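Local coordinates for spore coat polysaccharide biosynthesis protein SpsE (Bacillus subtilis, PDB 1VLI) that probably acts as an N-acylneuraminate-9-phosphate synthase-like enzyme, making a sialic-acid-type sugar for the spore coat polysaccharide, at residues Q17-T22 / Q114-S119; I50-E55 / F249-N254; A141-N146 / C193-P198. One frame throughout, in Å; residues are numbered along the deposited sequence.

Contact 1 (Q17-T22 / Q114-S119)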
loop_
_atom_site.group_PDB
_atom_site.type_symbol
_atom_site.label_atom_id
_atom_site.label_comp_id
_atom_site.label_asym_id
_atom_site.label_seq_id
_atom_site.Cartn_x
_atom_site.Cartn_y
_atom_site.Cartn_z
ATOM N N GLN A 17 2.572 9.137 15.700
ATOM C CA GLN A 17 3.879 9.656 15.294
ATOM C C GLN A 17 4.505 8.808 14.189
ATOM O O GLN A 17 4.734 7.619 14.398
ATOM C CB GLN A 17 4.845 9.641 16.490
ATOM C CG GLN A 17 4.499 10.527 17.637
ATOM C CD GLN A 17 4.541 11.983 17.248
ATOM O OE1 GLN A 17 3.482 12.605 17.066
ATOM N NE2 GLN A 17 5.756 12.537 17.097
ATOM N N ILE A 18 4.810 9.395 13.031
ATOM C CA ILE A 18 5.775 8.755 12.123
ATOM C C ILE A 18 7.163 9.390 12.315
ATOM O O ILE A 18 7.363 10.566 12.032
ATOM C CB ILE A 18 5.305 8.846 10.687
ATOM C CG1 ILE A 18 4.021 8.022 10.509
ATOM C CG2 ILE A 18 6.346 8.258 9.777
ATOM C CD1 ILE A 18 3.307 8.280 9.191
ATOM N N ALA A 19 8.116 8.626 12.835
ATOM C CA ALA A 19 9.447 9.192 13.195
ATOM C C ALA A 19 9.234 10.327 14.197
ATOM O O ALA A 19 8.634 10.115 15.258
ATOM C CB ALA A 19 10.223 9.676 11.944
ATOM N N ASN A 20 9.639 11.534 13.820
ATOM C CA ASN A 20 9.560 12.701 14.694
ATOM C C ASN A 20 8.370 13.639 14.396
ATOM O O ASN A 20 8.379 14.806 14.816
ATOM C CB ASN A 20 10.890 13.480 14.608
ATOM C CG ASN A 20 11.099 14.143 13.231
ATOM O OD1 ASN A 20 10.749 13.576 12.195
ATOM N ND2 ASN A 20 11.658 15.359 13.228
ATOM N N LYS A 21 7.338 13.112 13.719
ATOM C CA LYS A 21 6.287 13.929 13.100
ATOM C C LYS A 21 4.881 13.426 13.351
ATOM O O LYS A 21 4.601 12.245 13.186
ATOM C CB LYS A 21 6.503 13.976 11.588
ATOM C CG LYS A 21 6.935 15.318 11.140
ATOM C CD LYS A 21 7.729 15.260 9.864
ATOM C CE LYS A 21 8.572 16.524 9.749
ATOM N NZ LYS A 21 8.754 16.936 8.335
ATOM N N THR A 22 3.985 14.331 13.696
ATOM C CA THR A 22 2.593 13.958 13.946
ATOM C C THR A 22 1.775 13.825 12.674
ATOM O O THR A 22 1.957 14.572 11.683
ATOM C CB THR A 22 1.951 14.954 14.880
ATOM O OG1 THR A 22 2.886 15.242 15.916
ATOM C CG2 THR A 22 0.756 14.316 15.628
ATOM N N GLN A 114 16.624 15.218 5.803
ATOM C CA GLN A 114 15.474 15.302 6.700
ATOM C C GLN A 114 14.174 14.893 6.030
ATOM O O GLN A 114 13.140 15.556 6.165
ATOM C CB GLN A 114 15.377 16.680 7.341
ATOM C CG GLN A 114 16.236 16.802 8.575
ATOM C CD GLN A 114 16.789 18.193 8.752
ATOM O OE1 GLN A 114 16.045 19.188 8.737
ATOM N NE2 GLN A 114 18.110 18.279 8.919
ATOM N N VAL A 115 14.246 13.804 5.274
ATOM C CA VAL A 115 13.041 13.167 4.793
ATOM C C VAL A 115 12.984 11.733 5.325
ATOM O O VAL A 115 14.020 11.110 5.656
ATOM C CB VAL A 115 12.847 13.285 3.244
ATOM C CG1 VAL A 115 13.000 14.713 2.792
ATOM C CG2 VAL A 115 13.822 12.435 2.503
ATOM N N ILE A 116 11.759 11.234 5.431
ATOM C CA ILE A 116 11.516 9.951 6.042
ATOM C C ILE A 116 11.378 8.933 4.928
ATOM O O ILE A 116 10.445 9.010 4.099
ATOM C CB ILE A 116 10.221 9.995 6.894
ATOM C CG1 ILE A 116 10.354 10.998 8.061
ATOM C CG2 ILE A 116 9.832 8.585 7.377
ATOM C CD1 ILE A 116 8.999 11.350 8.720
ATOM N N PHE A 117 12.292 7.971 4.935
ATOM C CA PHE A 117 12.274 6.860 4.019
ATOM C C PHE A 117 11.163 5.905 4.389
ATOM O O PHE A 117 11.022 5.517 5.558
ATOM C CB PHE A 117 13.608 6.120 4.072
ATOM C CG PHE A 117 13.660 4.889 3.193
ATOM C CD1 PHE A 117 14.089 4.980 1.861
ATOM C CD2 PHE A 117 13.271 3.641 3.685
ATOM C CE1 PHE A 117 14.126 3.834 1.042
ATOM C CE2 PHE A 117 13.296 2.502 2.869
ATOM C CZ PHE A 117 13.732 2.601 1.553
ATOM N N LEU A 118 10.381 5.534 3.375
ATOM C CA LEU A 118 9.324 4.534 3.516
ATOM C C LEU A 118 9.343 3.532 2.381
ATOM O O LEU A 118 9.693 3.859 1.246
ATOM C CB LEU A 118 7.952 5.201 3.549
ATOM C CG LEU A 118 7.630 6.112 4.728
ATOM C CD1 LEU A 118 6.316 6.741 4.411
ATOM C CD2 LEU A 118 7.547 5.343 6.026
ATOM N N SER A 119 8.949 2.305 2.686
ATOM C CA SER A 119 8.717 1.316 1.643
ATOM C C SER A 119 7.464 0.469 1.943
ATOM O O SER A 119 6.808 0.637 2.978
ATOM C CB SER A 119 9.948 0.427 1.505
ATOM O OG SER A 119 9.997 -0.125 0.219
HETATM O O HOH W 1 10.579 14.486 7.517
HETATM O O HOH W 2 11.460 18.059 7.611
#

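Contact 2 (I50-E55 / F249-N254)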
loop_
_atom_site.group_PDB
_atom_site.type_symbol
_atom_site.label_atom_id
_atom_site.label_comp_id
_atom_site.label_asym_id
_atom_site.label_seq_id
_atom_site.Cartn_x
_atom_site.Cartn_y
_atom_site.Cartn_z
ATOM N N ILE A 50 15.451 11.625 -3.995
ATOM C CA ILE A 50 15.558 12.134 -2.623
ATOM C C ILE A 50 15.699 13.640 -2.580
ATOM O O ILE A 50 14.917 14.275 -1.886
ATOM C CB ILE A 50 16.708 11.409 -1.834
ATOM C CG1 ILE A 50 16.383 9.907 -1.782
ATOM C CG2 ILE A 50 16.840 11.956 -0.412
ATOM C CD1 ILE A 50 17.237 9.066 -0.897
ATOM N N ASP A 51 16.645 14.215 -3.341
ATOM C CA ASP A 51 16.836 15.682 -3.409
ATOM C C ASP A 51 15.576 16.406 -3.798
ATOM O O ASP A 51 15.201 17.396 -3.165
ATOM C CB ASP A 51 17.896 16.086 -4.441
ATOM C CG ASP A 51 19.329 15.791 -3.990
ATOM O OD1 ASP A 51 19.650 15.932 -2.787
ATOM O OD2 ASP A 51 20.217 15.441 -4.798
ATOM N N ALA A 52 14.949 15.931 -4.871
ATOM C CA ALA A 52 13.741 16.555 -5.412
ATOM C C ALA A 52 12.599 16.576 -4.389
ATOM O O ALA A 52 11.918 17.596 -4.232
ATOM C CB ALA A 52 13.309 15.846 -6.684
ATOM N N ALA A 53 12.425 15.455 -3.687
ATOM C CA ALA A 53 11.433 15.319 -2.621
ATOM C C ALA A 53 11.676 16.313 -1.488
ATOM O O ALA A 53 10.735 16.961 -1.011
ATOM C CB ALA A 53 11.448 13.905 -2.077
ATOM N N ALA A 54 12.936 16.401 -1.058
ATOM C CA ALA A 54 13.371 17.318 -0.024
ATOM C C ALA A 54 13.155 18.762 -0.423
ATOM O O ALA A 54 12.604 19.537 0.357
ATOM C CB ALA A 54 14.893 17.076 0.303
ATOM N N GLU A 55 13.625 19.141 -1.616
ATOM C CA GLU A 55 13.544 20.539 -2.091
ATOM C C GLU A 55 12.065 20.923 -2.231
ATOM O O GLU A 55 11.671 22.063 -1.950
ATOM C CB GLU A 55 14.290 20.730 -3.423
ATOM C CG GLU A 55 15.819 20.664 -3.321
ATOM C CD GLU A 55 16.519 20.100 -4.578
ATOM O OE1 GLU A 55 15.854 20.011 -5.650
ATOM O OE2 GLU A 55 17.737 19.734 -4.495
ATOM N N PHE A 249 6.402 10.880 -8.182
ATOM C CA PHE A 249 7.243 11.874 -8.806
ATOM C C PHE A 249 8.432 11.230 -9.510
ATOM O O PHE A 249 8.805 10.093 -9.226
ATOM C CB PHE A 249 7.708 12.922 -7.792
ATOM C CG PHE A 249 8.893 12.504 -6.962
ATOM C CD1 PHE A 249 8.754 11.548 -5.967
ATOM C CD2 PHE A 249 10.140 13.100 -7.159
ATOM C CE1 PHE A 249 9.822 11.171 -5.183
ATOM C CE2 PHE A 249 11.243 12.739 -6.377
ATOM C CZ PHE A 249 11.095 11.769 -5.391
ATOM N N THR A 250 9.000 11.964 -10.452
ATOM C CA THR A 250 10.165 11.507 -11.181
ATOM C C THR A 250 11.123 12.674 -11.264
ATOM O O THR A 250 10.809 13.759 -10.795
ATOM C CB THR A 250 9.779 10.996 -12.581
ATOM O OG1 THR A 250 10.969 10.649 -13.302
ATOM C CG2 THR A 250 9.150 12.129 -13.428
ATOM N N ILE A 251 12.284 12.444 -11.858
ATOM C CA ILE A 251 13.298 13.476 -12.000
ATOM C C ILE A 251 13.134 14.153 -13.358
ATOM O O ILE A 251 13.573 15.294 -13.558
ATOM C CB ILE A 251 14.737 12.855 -11.760
ATOM C CG1 ILE A 251 15.663 13.859 -11.084
ATOM C CG2 ILE A 251 15.377 12.216 -13.020
ATOM C CD1 ILE A 251 15.389 14.021 -9.610
ATOM N N ASP A 252 12.466 13.446 -14.274
ATOM C CA ASP A 252 12.269 13.888 -15.663
ATOM C C ASP A 252 11.161 13.062 -16.327
ATOM O O ASP A 252 11.319 11.859 -16.532
ATOM C CB ASP A 252 13.590 13.756 -16.446
ATOM C CG ASP A 252 13.429 13.960 -17.941
ATOM O OD1 ASP A 252 12.400 14.508 -18.392
ATOM O OD2 ASP A 252 14.305 13.606 -18.753
ATOM N N LYS A 253 10.058 13.722 -16.682
ATOM C CA LYS A 253 8.840 13.050 -17.182
ATOM C C LYS A 253 9.011 12.352 -18.537
ATOM O O LYS A 253 8.203 11.496 -18.916
ATOM C CB LYS A 253 7.674 14.044 -17.264
ATOM C CG LYS A 253 7.153 14.528 -15.912
ATOM C CD LYS A 253 6.296 15.793 -16.028
ATOM C CE LYS A 253 4.904 15.521 -16.587
ATOM N NZ LYS A 253 4.090 14.658 -15.692
ATOM N N ASN A 254 10.058 12.726 -19.267
ATOM C CA ASN A 254 10.268 12.202 -20.612
ATOM C C ASN A 254 11.159 10.959 -20.659
ATOM O O ASN A 254 11.311 10.358 -21.725
ATOM C CB ASN A 254 10.774 13.299 -21.566
ATOM C CG ASN A 254 9.746 14.407 -21.784
ATOM O OD1 ASN A 254 10.066 15.590 -21.667
ATOM N ND2 ASN A 254 8.499 14.025 -22.083
#

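Contact 3 (A141-N146 / C193-P198)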
loop_
_atom_site.group_PDB
_atom_site.type_symbol
_atom_site.label_atom_id
_atom_site.label_comp_id
_atom_site.label_asym_id
_atom_site.label_seq_id
_atom_site.Cartn_x
_atom_site.Cartn_y
_atom_site.Cartn_z
ATOM N N ALA A 141 0.038 -2.334 0.240
ATOM C CA ALA A 141 -0.638 -2.031 -1.014
ATOM C C ALA A 141 -2.102 -2.502 -0.954
ATOM O O ALA A 141 -2.469 -3.358 -0.111
ATOM C CB ALA A 141 0.089 -2.765 -2.198
ATOM N N SER A 142 -2.894 -2.006 -1.906
ATOM C CA SER A 142 -4.320 -2.320 -1.984
ATOM C C SER A 142 -4.604 -3.814 -2.072
ATOM O O SER A 142 -5.518 -4.303 -1.404
ATOM C CB SER A 142 -4.974 -1.604 -3.173
ATOM O OG SER A 142 -4.902 -0.193 -3.021
ATOM N N TYR A 143 -3.824 -4.542 -2.878
ATOM C CA TYR A 143 -4.133 -5.963 -3.150
ATOM C C TYR A 143 -3.817 -6.889 -1.979
ATOM O O TYR A 143 -4.308 -8.015 -1.933
ATOM C CB TYR A 143 -3.483 -6.456 -4.450
ATOM C CG TYR A 143 -3.913 -5.662 -5.656
ATOM C CD1 TYR A 143 -5.250 -5.248 -5.803
ATOM C CD2 TYR A 143 -2.996 -5.303 -6.650
ATOM C CE1 TYR A 143 -5.672 -4.500 -6.908
ATOM C CE2 TYR A 143 -3.407 -4.552 -7.773
ATOM C CZ TYR A 143 -4.751 -4.162 -7.892
ATOM O OH TYR A 143 -5.179 -3.432 -8.977
ATOM N N GLU A 144 -3.035 -6.391 -1.026
ATOM C CA GLU A 144 -2.830 -7.062 0.249
ATOM C C GLU A 144 -3.786 -6.606 1.347
ATOM O O GLU A 144 -3.556 -6.897 2.525
ATOM C CB GLU A 144 -1.388 -6.862 0.733
ATOM C CG GLU A 144 -0.362 -7.756 0.048
ATOM C CD GLU A 144 -0.180 -7.440 -1.421
ATOM O OE1 GLU A 144 0.061 -6.261 -1.731
ATOM O OE2 GLU A 144 -0.255 -8.368 -2.263
ATOM N N ILE A 145 -4.852 -5.886 1.002
ATOM C CA ILE A 145 -5.803 -5.473 2.035
ATOM C C ILE A 145 -6.408 -6.659 2.795
ATOM O O ILE A 145 -6.858 -6.512 3.932
ATOM C CB ILE A 145 -6.912 -4.570 1.472
ATOM C CG1 ILE A 145 -7.614 -3.858 2.609
ATOM C CG2 ILE A 145 -7.943 -5.363 0.565
ATOM C CD1 ILE A 145 -8.487 -2.693 2.112
ATOM N N ASN A 146 -6.390 -7.839 2.186
ATOM C CA ASN A 146 -7.015 -9.020 2.786
ATOM C C ASN A 146 -5.981 -10.065 3.151
ATOM O O ASN A 146 -6.332 -11.206 3.431
ATOM C CB ASN A 146 -8.101 -9.610 1.849
ATOM C CG ASN A 146 -7.506 -10.301 0.629
ATOM O OD1 ASN A 146 -6.360 -10.018 0.244
ATOM N ND2 ASN A 146 -8.278 -11.213 0.003
ATOM N N CYS A 193 -7.944 5.475 -2.677
ATOM C CA CYS A 193 -7.057 5.254 -3.780
ATOM C C CYS A 193 -7.799 4.671 -4.971
ATOM O O CYS A 193 -8.714 3.885 -4.789
ATOM C CB CYS A 193 -6.029 4.233 -3.294
ATOM S SG CYS A 193 -4.802 3.877 -4.510
ATOM N N VAL A 194 -7.377 5.021 -6.184
ATOM C CA VAL A 194 -7.871 4.379 -7.421
ATOM C C VAL A 194 -6.743 3.616 -8.159
ATOM O O VAL A 194 -5.694 4.202 -8.470
ATOM C CB VAL A 194 -8.433 5.427 -8.382
ATOM C CG1 VAL A 194 -9.135 4.762 -9.545
ATOM C CG2 VAL A 194 -9.359 6.385 -7.651
ATOM N N ALA A 195 -6.952 2.331 -8.458
ATOM C CA ALA A 195 -5.856 1.467 -8.984
ATOM C C ALA A 195 -5.425 1.722 -10.434
ATOM O O ALA A 195 -4.337 1.301 -10.844
ATOM C CB ALA A 195 -6.147 -0.033 -8.755
ATOM N N LYS A 196 -6.266 2.409 -11.199
ATOM C CA LYS A 196 -5.867 2.919 -12.506
ATOM C C LYS A 196 -4.730 3.956 -12.405
ATOM O O LYS A 196 -4.696 4.772 -11.488
ATOM C CB LYS A 196 -7.081 3.514 -13.223
ATOM C CG LYS A 196 -6.857 3.836 -14.702
ATOM C CD LYS A 196 -6.507 2.598 -15.550
ATOM C CE LYS A 196 -6.399 2.965 -17.029
ATOM N NZ LYS A 196 -6.105 1.767 -17.856
ATOM N N TYR A 197 -3.791 3.901 -13.342
ATOM C CA TYR A 197 -2.726 4.890 -13.406
ATOM C C TYR A 197 -2.409 5.213 -14.873
ATOM O O TYR A 197 -2.032 4.316 -15.634
ATOM C CB TYR A 197 -1.475 4.423 -12.632
ATOM C CG TYR A 197 -0.302 5.410 -12.666
ATOM C CD1 TYR A 197 -0.268 6.535 -11.824
ATOM C CD2 TYR A 197 0.784 5.211 -13.535
ATOM C CE1 TYR A 197 0.810 7.442 -11.857
ATOM C CE2 TYR A 197 1.867 6.107 -13.570
ATOM C CZ TYR A 197 1.869 7.214 -12.731
ATOM O OH TYR A 197 2.933 8.084 -12.777
ATOM N N PRO A 198 -2.587 6.474 -15.282
ATOM C CA PRO A 198 -3.142 7.516 -14.425
ATOM C C PRO A 198 -4.674 7.412 -14.300
ATOM O O PRO A 198 -5.334 6.756 -15.127
ATOM C CB PRO A 198 -2.746 8.806 -15.149
ATOM C CG PRO A 198 -2.736 8.418 -16.583
ATOM C CD PRO A 198 -2.264 6.987 -16.625
#

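Contact 1 (Q17-T22 / Q114-S119)
I116 extends its CD1 methyl into the turn of a short beta-hairpin, where I18 and A19 receive it. The hairpin, built from strands 15-18 and 21-24, packs at the N-terminal end of a TIM barrel, and I116 stands at the start of barrel strand 116-118. On the tight side the CD1 of I116 lies 3.8 Å from A19 CB and 4.2 Å from I18 CG2. The same methyl also rests 3.8 Å from I18 O, the carbonyl that closes the type II' turn by accepting from K21 N. In I116 the CG1 branch stands opposite the carbonyl carbon (chi1 -63°), and a nearly extended second torsion (chi2 165°) carries CD1 out toward the hairpin. The unbranched outer arm of isoleucine suits this reach, while the single methyl of A19 offers a low surface to meet it. F30 of strand 30-36 touches both isoleucines.

The other side is wetter. K21 passes its aliphatic CD at 4.3 Å from I116 CD1, then gives its ammonium to a salt bridge with D59 and to two waters. Both waters accept from its NZ, and the first, 3.2 Å from K21 NZ, donates to Q114 O at 3.1 Å. The second donates to that same carbonyl only weakly. Lysine fits here because its chain is apolar along its length and charged at its end. The turn thus meets the barrel through methyl contacts on one flank and through a charge and bridging waters on the other.

Contact 2 (I50-E55 / F249-N254)
F249 points its ring at helix 43-56, meeting the methyls of A52 and A53 where the first helix of the TIM barrel packs against the residues that follow its last strand, 244-248. The ring approaches obliquely with its far end: CE2 lies 3.7 Å from A52 CB, and CZ lies 4.0 Å from A53 CB. CG of F249 sits between its backbone N and carbonyl carbon (chi1 82°), a staggering that swings the ring toward the helix. Two successive alanines suit the site, since their short side chains let a bulky aromatic come close to the helix backbone. The CE2 of F249 in fact also reaches to within 4.0 Å of A53 N.

I251 comes to A52 from another direction. Its side chain sets out alongside the helix rather than at it, yet its CD1 ends 4.0 Å from A52 CB, so that one methyl is touched by both an aromatic ring and an aliphatic tip. L49 on the same helix, with A33 and A35 of strand 30-36, adds further apolar surface around F249.

T250, between the two, turns the other way, where its OG1 bonds to H260 and weakly accepts from D252 N. The loop then continues into an Asx turn, in which N254 N donates to D252 OD1 at 3.1 Å, approaching from above the carboxylate plane, 61° out of it.

Contact 3 (A141-N146 / C193-P198)
The phenol ring of Y143 meets A195 obliquely at its hydroxyl end, with OH 3.5 Å from A195 CB and CZ farther off at 4.4 Å. The ring also touches I310 of helix 310-313 and R339. The CG of Y143 stands beside its backbone N (chi1 -59°), which sends the long side chain out from the short 3-10 segment 142-143 across to the facing loop. Tyrosine has the length to reach the neighbouring loop, and the small A195 can accept the end of the ring closely.

Deeper in, S142 faces C193, its OG 4.3 Å from C193 SG, too far for more than loose packing. The serine hydroxyl is instead bonded to A166 N, so its polar end is committed to the adjoining loop. Both segments follow strands of the TIM barrel, 138-140 and 188-193, at the C-terminal end where enzymes of this fold carry their active sites. The side chain of C193 is about 6 Å from the zinc ion, which H226 and H248 bind.

Beyond the touching residues, the second loop serves both ligands: V194 O bonds to H226 ND1, and the ring of Y197 meets that of H248. The chemistry is therefore divided: between two loops lying side by side there is a light van der Waals contact, a hydroxyl oxygen on a methyl and a second hydroxyl near a thiol sulfur, whereas a hydrogen bond and a ring contact from 193-198 to the histidines probably help fix the metal ligands.

From the N terminus, the hairpin at 17-22 comes first and helix residues 50-55 follow; 114-119 then returns to the hairpin and closes contact 1. Segment 141-146 is met by 193-198, closing contact 3, and last 249-254 comes back to 50-55 to close contact 2. Contacts 1 and 2 therefore cross, contact 3 is nested within the loop of contact 2, and contact 1 is complete before contact 3 begins. The first two also touch, V115 packing on A54 and I50. Together the three contacts join the leading hairpin to the third barrel strand, the last strand's loop to the first helix, and two loops at the C-terminal end of the barrel, one of them beside the zinc.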